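Local coordinates for protein GH127 beta-L-arabinofuranoside (Geobacillus stearothermophilus, PDB 4QK0) that probably hydrolyses terminal beta-L-arabinofuranosidic linkages to release L-arabinose, as a glycoside hydrolase of family GH127, at residues 296-301 with 355-359; 270-274 with 339-343; 273-277 with 291-295. One frame throughout, in Å; residues are numbered along the deposited sequence.

Four helices of the GH127 catalytic domain are tied together here. From the N terminus, helix 266-283 is followed by helix 286-302, and interaction 3 (273-277 with 291-295) closes this short helical hairpin. Helices 334-350 and 354-365 follow later. Interaction 2 (270-274 with 339-343) returns from helix 334-350 to the first helix, and interaction 1 (296-301 with 355-359) joins the second helix to the fourth. Interactions 1 and 2 therefore cross along the chain, while interaction 1 opens only after interaction 3 has closed. Interactions 2 and 3 share Y273 and T274, though T274 makes contact only in interaction 2. W343 of interaction 2 also packs on W296, V299 and the backbone of L295, linking all three.

Interaction 1: 296-301 with 355-359; sequences WENVTK and KYADV
The indole of W296 is gripped between two helices: the edge of the Y356 ring stands on one of its faces, while T300 CG2, one turn further along its own helix, lies over the middle of the other. The two rings form a T-shaped pair with planes at 85° and 4.8 Å between the Y356 centroid and that of the five-membered indole ring. Y356 CD1 comes to 3.4 Å from W296 CE2. W296 CG lies anti to the backbone N (chi1 172°), which carries the indole across to helix 354-365, where CH2 meets V359 CB at 3.7 Å. Replacing the indole by an alanine side chain is likely to leave the Y356 edge and V359 facing a gap, and T300 CG2 without the ring it lies over. Beside this apolar patch runs a salt-bridge network. K355 NZ bonds E297 OE2 at 2.8 Å, arriving from above the carboxylate plane, and K301 NZ reaches the same OE2 at 2.7 Å, so one carboxylate probably balances both lysines. T300 is fixed by OG1, which donates to W296 O at 2.7 Å. This is helix-helix packing within the GH127 catalytic domain, the segments crossing at 41° with axes 12.0 Å apart. The Y356 hydroxyl bonds E351, K301 packs on D610 of the second subunit, and a D358-R486 salt bridge leads out to strand 479-486. Helix 334-350 packs against both segments: W343 meets W296 edge-to-face, T344 touches W296, M347 and L348 touch Y356, and L340 touches V359.

Interaction 2: 270-274 with 339-343; sequences LYMYT and ALVFW
Y273 CB rests over the face of the W343 indole, a CH-pi contact between two helices that run almost side by side in the same direction, at 12°. Both belong to a catalytic domain of the six-hairpin clan, consistent with the (alpha/alpha)6 barrel of that clan, and this contact is part of its buried interior. The Y273 carbon lies 3.7 Å from the centroid of the five-membered indole ring, 23° off its normal, and the Y273 ring meets the six-membered indole ring obliquely, with the centroids 5.0 Å apart. L270 supplies the next contact. Its side chain crosses that of W343 at about a right angle, and its CD2 comes to 3.5 Å from W343 CE3, while CD1 faces the backbone of L340 and CB meets A339 CB at 3.7 Å. The methyl of A339 is pressed from a second direction by Y271 CE1, at 3.6 Å. Y271 and F342 point the same way, and the CE1 corner of the tyrosine approaches the F342 ring near its plane. The backbones come closest at T274 and W343, whose CA atoms are 4.4 Å apart. Further out, the W343 ring packs on V299 of helix 286-302. R419 of helix 413-422 touches both Y271 and F342. What positions T274 is a bond inside its own helix. With OG1 beside the backbone N (chi1 -69°), the hydroxyl donates to L270 O at 2.8 Å, although it also lies 3.1 Å from W343 CA. The L270 carbonyl oxygen thus receives T274 OG1 and T274 N from opposite faces of its plane.

Interaction 3: 273-277 with 291-295; sequences YTAMA and ACQTL
C292 lays its sulfur on the backbone turn at M276 and A277: SG is 3.5 Å from M276 CB and equally close to A277 N. It also touches the methyl of A277. The amide of A277 is already engaged within its helix, donating to Y273 O at 3.0 Å, so the thiol meets it by packing. The CA atoms of A277 and C292 approach to 6.1 Å, which places the short cysteine at the close part of this interface. M276, a selenomethionine in this crystal, reaches further. Its chain runs out extended and then bends at the selenium (chi3 54°), which brings CE against two residues of the facing helix. That methyl lies 3.9 Å from A291 CB and 3.8 Å from L295 CD1, the M276 and L295 side chains crossing at about a right angle. The same CD1 also sits 3.8 Å from Y273 CE1, and CD2 lies by the hydroxyl end of that ring. The two segments run in opposed directions, at 141° with axes 10.0 Å apart, as the arms of a helical hairpin whose helices 266-283 and 286-302 are joined by a very short link. I218 of helix 208-220 and V256 of a loop also touch M276, and M347 of helix 334-350 touches A277. No hydrogen bond or salt bridge passes between the segments; the hairpin is held here by buried methyl groups, the cysteine sulfur and the Y273 ring, so cohesion probably rests on the fit of apolar surfaces.

Interaction 1: 296-301 with 355-359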
loop_
_atom_site.group_PDB
_atom_site.type_symbol
_atom_site.label_atom_id
_atom_site.label_comp_id
_atom_site.label_asym_id
_atom_site.label_seq_id
_atom_site.Cartn_x
_atom_site.Cartn_y
_atom_site.Cartn_z
ATOM N N TRP A 296 -20.746 5.425 -16.213
ATOM C CA TRP A 296 -19.772 5.235 -17.250
ATOM C C TRP A 296 -18.704 6.292 -17.225
ATOM O O TRP A 296 -17.516 6.004 -17.372
ATOM C CB TRP A 296 -20.431 5.286 -18.630
ATOM C CG TRP A 296 -19.439 5.289 -19.715
ATOM C CD1 TRP A 296 -18.974 6.339 -20.392
ATOM C CD2 TRP A 296 -18.749 4.156 -20.204
ATOM N NE1 TRP A 296 -18.035 5.943 -21.292
ATOM C CE2 TRP A 296 -17.888 4.598 -21.197
ATOM C CE3 TRP A 296 -18.821 2.804 -19.919
ATOM C CZ2 TRP A 296 -17.102 3.761 -21.915
ATOM C CZ3 TRP A 296 -18.035 1.959 -20.584
ATOM C CH2 TRP A 296 -17.154 2.434 -21.589
ATOM N N GLU A 297 -19.121 7.530 -17.183
ATOM C CA GLU A 297 -18.180 8.636 -17.121
ATOM C C GLU A 297 -17.319 8.548 -15.857
ATOM O O GLU A 297 -16.132 8.796 -15.917
ATOM C CB GLU A 297 -18.928 9.976 -17.139
ATOM C CG GLU A 297 -19.603 10.237 -18.504
ATOM C CD GLU A 297 -18.607 10.519 -19.641
ATOM O OE1 GLU A 297 -17.876 11.542 -19.540
ATOM O OE2 GLU A 297 -18.518 9.737 -20.634
ATOM N N ASN A 298 -17.915 8.193 -14.715
ATOM C CA ASN A 298 -17.144 8.118 -13.517
ATOM C C ASN A 298 -16.076 6.999 -13.625
ATOM O O ASN A 298 -14.907 7.204 -13.281
ATOM C CB ASN A 298 -18.001 7.865 -12.328
ATOM C CG ASN A 298 -17.186 7.909 -11.023
ATOM O OD1 ASN A 298 -17.054 6.918 -10.302
ATOM N ND2 ASN A 298 -16.697 9.103 -10.689
ATOM N N VAL A 299 -16.473 5.815 -14.085
ATOM C CA VAL A 299 -15.530 4.691 -14.158
ATOM C C VAL A 299 -14.418 5.018 -15.154
ATOM O O VAL A 299 -13.252 4.905 -14.818
ATOM C CB VAL A 299 -16.214 3.384 -14.576
ATOM C CG1 VAL A 299 -15.185 2.349 -14.902
ATOM C CG2 VAL A 299 -17.086 2.898 -13.475
ATOM N N THR A 300 -14.784 5.467 -16.347
ATOM C CA THR A 300 -13.860 5.482 -17.445
ATOM C C THR A 300 -13.083 6.780 -17.507
ATOM O O THR A 300 -12.066 6.823 -18.164
ATOM C CB THR A 300 -14.542 5.255 -18.828
ATOM O OG1 THR A 300 -15.451 6.319 -19.116
ATOM C CG2 THR A 300 -15.254 3.976 -18.831
ATOM N N LYS A 301 -13.579 7.835 -16.895
ATOM C CA LYS A 301 -12.831 9.065 -16.852
ATOM C C LYS A 301 -12.174 9.370 -15.477
ATOM O O LYS A 301 -11.479 10.372 -15.335
ATOM C CB LYS A 301 -13.710 10.221 -17.262
ATOM C CG LYS A 301 -14.064 10.036 -18.747
ATOM C CD LYS A 301 -14.222 11.271 -19.633
ATOM C CE LYS A 301 -14.565 10.838 -21.071
ATOM N NZ LYS A 301 -15.902 10.157 -21.142
ATOM N N LYS A 355 -16.738 6.239 -28.071
ATOM C CA LYS A 355 -16.001 6.192 -26.793
ATOM C C LYS A 355 -16.225 4.899 -26.038
ATOM O O LYS A 355 -15.354 4.460 -25.329
ATOM C CB LYS A 355 -16.299 7.400 -25.927
ATOM C CG LYS A 355 -17.620 7.318 -25.155
ATOM C CD LYS A 355 -18.128 8.711 -24.662
ATOM C CE LYS A 355 -19.585 8.666 -24.220
ATOM N NZ LYS A 355 -19.900 9.440 -23.024
ATOM N N TYR A 356 -17.356 4.239 -26.254
ATOM C CA TYR A 356 -17.643 2.960 -25.634
ATOM C C TYR A 356 -16.784 1.885 -26.252
ATOM O O TYR A 356 -16.232 0.997 -25.563
ATOM C CB TYR A 356 -19.136 2.558 -25.748
ATOM C CG TYR A 356 -20.108 3.597 -25.159
ATOM C CD1 TYR A 356 -19.833 4.230 -23.960
ATOM C CD2 TYR A 356 -21.303 3.907 -25.773
ATOM C CE1 TYR A 356 -20.697 5.157 -23.417
ATOM C CE2 TYR A 356 -22.175 4.850 -25.238
ATOM C CZ TYR A 356 -21.859 5.484 -24.081
ATOM O OH TYR A 356 -22.717 6.389 -23.522
ATOM N N ALA A 357 -16.699 1.917 -27.570
ATOM C CA ALA A 357 -15.947 0.898 -28.248
ATOM C C ALA A 357 -14.449 1.135 -28.047
ATOM O O ALA A 357 -13.677 0.202 -28.118
ATOM C CB ALA A 357 -16.319 0.840 -29.735
ATOM N N ASP A 358 -14.062 2.377 -27.831
ATOM C CA ASP A 358 -12.681 2.756 -27.553
ATOM C C ASP A 358 -12.228 2.089 -26.273
ATOM O O ASP A 358 -11.172 1.446 -26.266
ATOM C CB ASP A 358 -12.506 4.263 -27.453
ATOM C CG ASP A 358 -12.579 4.956 -28.817
ATOM O OD1 ASP A 358 -12.444 4.296 -29.916
ATOM O OD2 ASP A 358 -12.726 6.198 -28.789
ATOM N N VAL A 359 -13.071 2.115 -25.266
ATOM C CA VAL A 359 -12.813 1.412 -24.016
ATOM C C VAL A 359 -12.811 -0.091 -24.178
ATOM O O VAL A 359 -11.932 -0.803 -23.624
ATOM C CB VAL A 359 -13.778 1.851 -22.933
ATOM C CG1 VAL A 359 -13.637 1.042 -21.675
ATOM C CG2 VAL A 359 -13.475 3.290 -22.577
#

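Interaction 2: 270-274 with 339-343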
loop_
_atom_site.group_PDB
_atom_site.type_symbol
_atom_site.label_atom_id
_atom_site.label_comp_id
_atom_site.label_asym_id
_atom_site.label_seq_id
_atom_site.Cartn_x
_atom_site.Cartn_y
_atom_site.Cartn_z
ATOM N N LEU A 270 -19.529 -3.895 -12.203
ATOM C CA LEU A 270 -19.611 -3.831 -13.632
ATOM C C LEU A 270 -20.670 -4.820 -14.180
ATOM O O LEU A 270 -21.287 -4.519 -15.176
ATOM C CB LEU A 270 -18.268 -4.104 -14.256
ATOM C CG LEU A 270 -17.167 -3.070 -13.971
ATOM C CD1 LEU A 270 -15.886 -3.550 -14.572
ATOM C CD2 LEU A 270 -17.440 -1.715 -14.502
ATOM N N TYR A 271 -20.869 -5.952 -13.516
ATOM C CA TYR A 271 -21.964 -6.829 -13.870
ATOM C C TYR A 271 -23.322 -6.135 -13.643
ATOM O O TYR A 271 -24.252 -6.290 -14.424
ATOM C CB TYR A 271 -21.924 -8.126 -13.069
ATOM C CG TYR A 271 -20.951 -9.169 -13.508
ATOM C CD1 TYR A 271 -20.043 -8.954 -14.534
ATOM C CD2 TYR A 271 -20.944 -10.431 -12.887
ATOM C CE1 TYR A 271 -19.125 -9.948 -14.932
ATOM C CE2 TYR A 271 -20.011 -11.407 -13.266
ATOM C CZ TYR A 271 -19.105 -11.161 -14.278
ATOM O OH TYR A 271 -18.192 -12.133 -14.673
HETATM N N MSE A 272 -23.415 -5.368 -12.576
HETATM C CA MSE A 272 -24.620 -4.630 -12.282
HETATM C C MSE A 272 -24.833 -3.583 -13.336
HETATM O O MSE A 272 -25.935 -3.461 -13.874
HETATM C CB MSE A 272 -24.614 -3.969 -10.925
HETATM C CG MSE A 272 -25.978 -3.360 -10.547
HETATM SE SE MSE A 272 -25.893 -2.510 -8.791
HETATM C CE MSE A 272 -24.708 -1.070 -9.386
ATOM N N TYR A 273 -23.795 -2.854 -13.688
ATOM C CA TYR A 273 -23.951 -1.827 -14.690
ATOM C C TYR A 273 -24.334 -2.416 -16.001
ATOM O O TYR A 273 -25.026 -1.777 -16.814
ATOM C CB TYR A 273 -22.699 -0.975 -14.862
ATOM C CG TYR A 273 -22.128 -0.368 -13.556
ATOM C CD1 TYR A 273 -22.917 -0.102 -12.460
ATOM C CD2 TYR A 273 -20.771 -0.075 -13.468
ATOM C CE1 TYR A 273 -22.385 0.459 -11.308
ATOM C CE2 TYR A 273 -20.237 0.491 -12.315
ATOM C CZ TYR A 273 -21.039 0.739 -11.239
ATOM O OH TYR A 273 -20.466 1.291 -10.123
ATOM N N THR A 274 -23.799 -3.581 -16.292
ATOM C CA THR A 274 -24.054 -4.195 -17.574
ATOM C C THR A 274 -25.605 -4.509 -17.669
ATOM O O THR A 274 -26.226 -4.225 -18.664
ATOM C CB THR A 274 -23.246 -5.461 -17.704
ATOM O OG1 THR A 274 -21.843 -5.158 -17.804
ATOM C CG2 THR A 274 -23.668 -6.286 -18.932
ATOM N N ALA A 339 -15.323 -7.920 -17.445
ATOM C CA ALA A 339 -16.664 -7.365 -17.163
ATOM C C ALA A 339 -16.835 -5.978 -17.803
ATOM O O ALA A 339 -17.924 -5.617 -18.246
ATOM C CB ALA A 339 -16.888 -7.251 -15.685
ATOM N N LEU A 340 -15.754 -5.213 -17.886
ATOM C CA LEU A 340 -15.854 -3.920 -18.537
ATOM C C LEU A 340 -16.186 -4.112 -20.013
ATOM O O LEU A 340 -16.967 -3.380 -20.594
ATOM C CB LEU A 340 -14.586 -3.150 -18.358
ATOM C CG LEU A 340 -14.390 -1.794 -19.017
ATOM C CD1 LEU A 340 -15.489 -0.820 -18.605
ATOM C CD2 LEU A 340 -13.027 -1.245 -18.640
ATOM N N VAL A 341 -15.589 -5.105 -20.628
ATOM C CA VAL A 341 -15.905 -5.376 -22.017
ATOM C C VAL A 341 -17.420 -5.669 -22.186
ATOM O O VAL A 341 -18.053 -5.136 -23.103
ATOM C CB VAL A 341 -15.094 -6.544 -22.555
ATOM C CG1 VAL A 341 -15.571 -6.932 -23.968
ATOM C CG2 VAL A 341 -13.609 -6.173 -22.593
ATOM N N PHE A 342 -17.972 -6.506 -21.323
ATOM C CA PHE A 342 -19.405 -6.824 -21.379
ATOM C C PHE A 342 -20.228 -5.534 -21.263
ATOM O O PHE A 342 -21.206 -5.358 -21.985
ATOM C CB PHE A 342 -19.878 -7.777 -20.284
ATOM C CG PHE A 342 -19.196 -9.126 -20.259
ATOM C CD1 PHE A 342 -18.711 -9.728 -21.414
ATOM C CD2 PHE A 342 -19.059 -9.807 -19.057
ATOM C CE1 PHE A 342 -18.099 -10.987 -21.364
ATOM C CE2 PHE A 342 -18.453 -11.084 -19.001
ATOM C CZ PHE A 342 -17.982 -11.673 -20.164
ATOM N N TRP A 343 -19.854 -4.676 -20.333
ATOM C CA TRP A 343 -20.566 -3.436 -20.110
ATOM C C TRP A 343 -20.556 -2.587 -21.365
ATOM O O TRP A 343 -21.610 -2.100 -21.779
ATOM C CB TRP A 343 -19.931 -2.674 -18.993
ATOM C CG TRP A 343 -20.663 -1.469 -18.585
ATOM C CD1 TRP A 343 -21.985 -1.190 -18.802
ATOM C CD2 TRP A 343 -20.157 -0.384 -17.801
ATOM N NE1 TRP A 343 -22.312 -0.007 -18.209
ATOM C CE2 TRP A 343 -21.224 0.507 -17.575
ATOM C CE3 TRP A 343 -18.913 -0.101 -17.234
ATOM C CZ2 TRP A 343 -21.076 1.711 -16.835
ATOM C CZ3 TRP A 343 -18.760 1.087 -16.499
ATOM C CH2 TRP A 343 -19.835 1.971 -16.295
#

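Interaction 3: 273-277 with 291-295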
loop_
_atom_site.group_PDB
_atom_site.type_symbol
_atom_site.label_atom_id
_atom_site.label_comp_id
_atom_site.label_asym_id
_atom_site.label_seq_id
_atom_site.Cartn_x
_atom_site.Cartn_y
_atom_site.Cartn_z
ATOM N N TYR A 273 -23.795 -2.854 -13.688
ATOM C CA TYR A 273 -23.951 -1.827 -14.690
ATOM C C TYR A 273 -24.334 -2.416 -16.001
ATOM O O TYR A 273 -25.026 -1.777 -16.814
ATOM C CB TYR A 273 -22.699 -0.975 -14.862
ATOM C CG TYR A 273 -22.128 -0.368 -13.556
ATOM C CD1 TYR A 273 -22.917 -0.102 -12.460
ATOM C CD2 TYR A 273 -20.771 -0.075 -13.468
ATOM C CE1 TYR A 273 -22.385 0.459 -11.308
ATOM C CE2 TYR A 273 -20.237 0.491 -12.315
ATOM C CZ TYR A 273 -21.039 0.739 -11.239
ATOM O OH TYR A 273 -20.466 1.291 -10.123
ATOM N N THR A 274 -23.799 -3.581 -16.292
ATOM C CA THR A 274 -24.054 -4.195 -17.574
ATOM C C THR A 274 -25.605 -4.509 -17.669
ATOM O O THR A 274 -26.226 -4.225 -18.664
ATOM C CB THR A 274 -23.246 -5.461 -17.704
ATOM O OG1 THR A 274 -21.843 -5.158 -17.804
ATOM C CG2 THR A 274 -23.668 -6.286 -18.932
ATOM N N ALA A 275 -26.183 -5.012 -16.590
ATOM C CA ALA A 275 -27.601 -5.248 -16.503
ATOM C C ALA A 275 -28.410 -3.920 -16.614
ATOM O O ALA A 275 -29.379 -3.835 -17.358
ATOM C CB ALA A 275 -27.964 -5.992 -15.250
HETATM N N MSE A 276 -27.967 -2.902 -15.905
HETATM C CA MSE A 276 -28.649 -1.630 -15.940
HETATM C C MSE A 276 -28.710 -1.078 -17.335
HETATM O O MSE A 276 -29.747 -0.564 -17.734
HETATM C CB MSE A 276 -27.977 -0.614 -15.034
HETATM C CG MSE A 276 -28.143 -1.019 -13.570
HETATM SE SE MSE A 276 -26.954 0.132 -12.493
HETATM C CE MSE A 276 -27.420 1.962 -12.990
ATOM N N ALA A 277 -27.621 -1.183 -18.090
ATOM C CA ALA A 277 -27.575 -0.652 -19.446
ATOM C C ALA A 277 -28.476 -1.422 -20.415
ATOM O O ALA A 277 -29.140 -0.823 -21.256
ATOM C CB ALA A 277 -26.168 -0.654 -19.965
ATOM N N ALA A 291 -28.398 7.220 -15.383
ATOM C CA ALA A 291 -27.590 6.635 -14.307
ATOM C C ALA A 291 -26.385 5.889 -14.886
ATOM O O ALA A 291 -25.272 6.086 -14.448
ATOM C CB ALA A 291 -28.419 5.716 -13.446
ATOM N N CYS A 292 -26.624 5.100 -15.933
ATOM C CA CYS A 292 -25.577 4.391 -16.633
ATOM C C CYS A 292 -24.551 5.314 -17.189
ATOM O O CYS A 292 -23.376 5.003 -17.101
ATOM C CB CYS A 292 -26.119 3.514 -17.757
ATOM S SG CYS A 292 -27.051 2.081 -17.121
ATOM N N GLN A 293 -24.981 6.431 -17.782
ATOM C CA GLN A 293 -24.066 7.328 -18.423
ATOM C C GLN A 293 -23.213 8.005 -17.376
ATOM O O GLN A 293 -22.050 8.242 -17.624
ATOM C CB GLN A 293 -24.767 8.366 -19.304
ATOM C CG GLN A 293 -25.302 7.735 -20.593
ATOM C CD GLN A 293 -26.319 8.614 -21.355
ATOM O OE1 GLN A 293 -27.180 9.277 -20.758
ATOM N NE2 GLN A 293 -26.248 8.573 -22.680
ATOM N N THR A 294 -23.797 8.333 -16.239
ATOM C CA THR A 294 -23.100 9.004 -15.170
ATOM C C THR A 294 -22.049 8.037 -14.597
ATOM O O THR A 294 -20.931 8.431 -14.363
ATOM C CB THR A 294 -24.095 9.415 -14.082
ATOM O OG1 THR A 294 -24.951 10.406 -14.647
ATOM C CG2 THR A 294 -23.413 10.006 -12.859
ATOM N N LEU A 295 -22.425 6.777 -14.444
ATOM C CA LEU A 295 -21.500 5.792 -13.933
ATOM C C LEU A 295 -20.405 5.478 -14.929
ATOM O O LEU A 295 -19.260 5.341 -14.540
ATOM C CB LEU A 295 -22.227 4.544 -13.509
ATOM C CG LEU A 295 -23.053 4.777 -12.235
ATOM C CD1 LEU A 295 -24.154 3.752 -12.101
ATOM C CD2 LEU A 295 -22.185 4.710 -11.002
#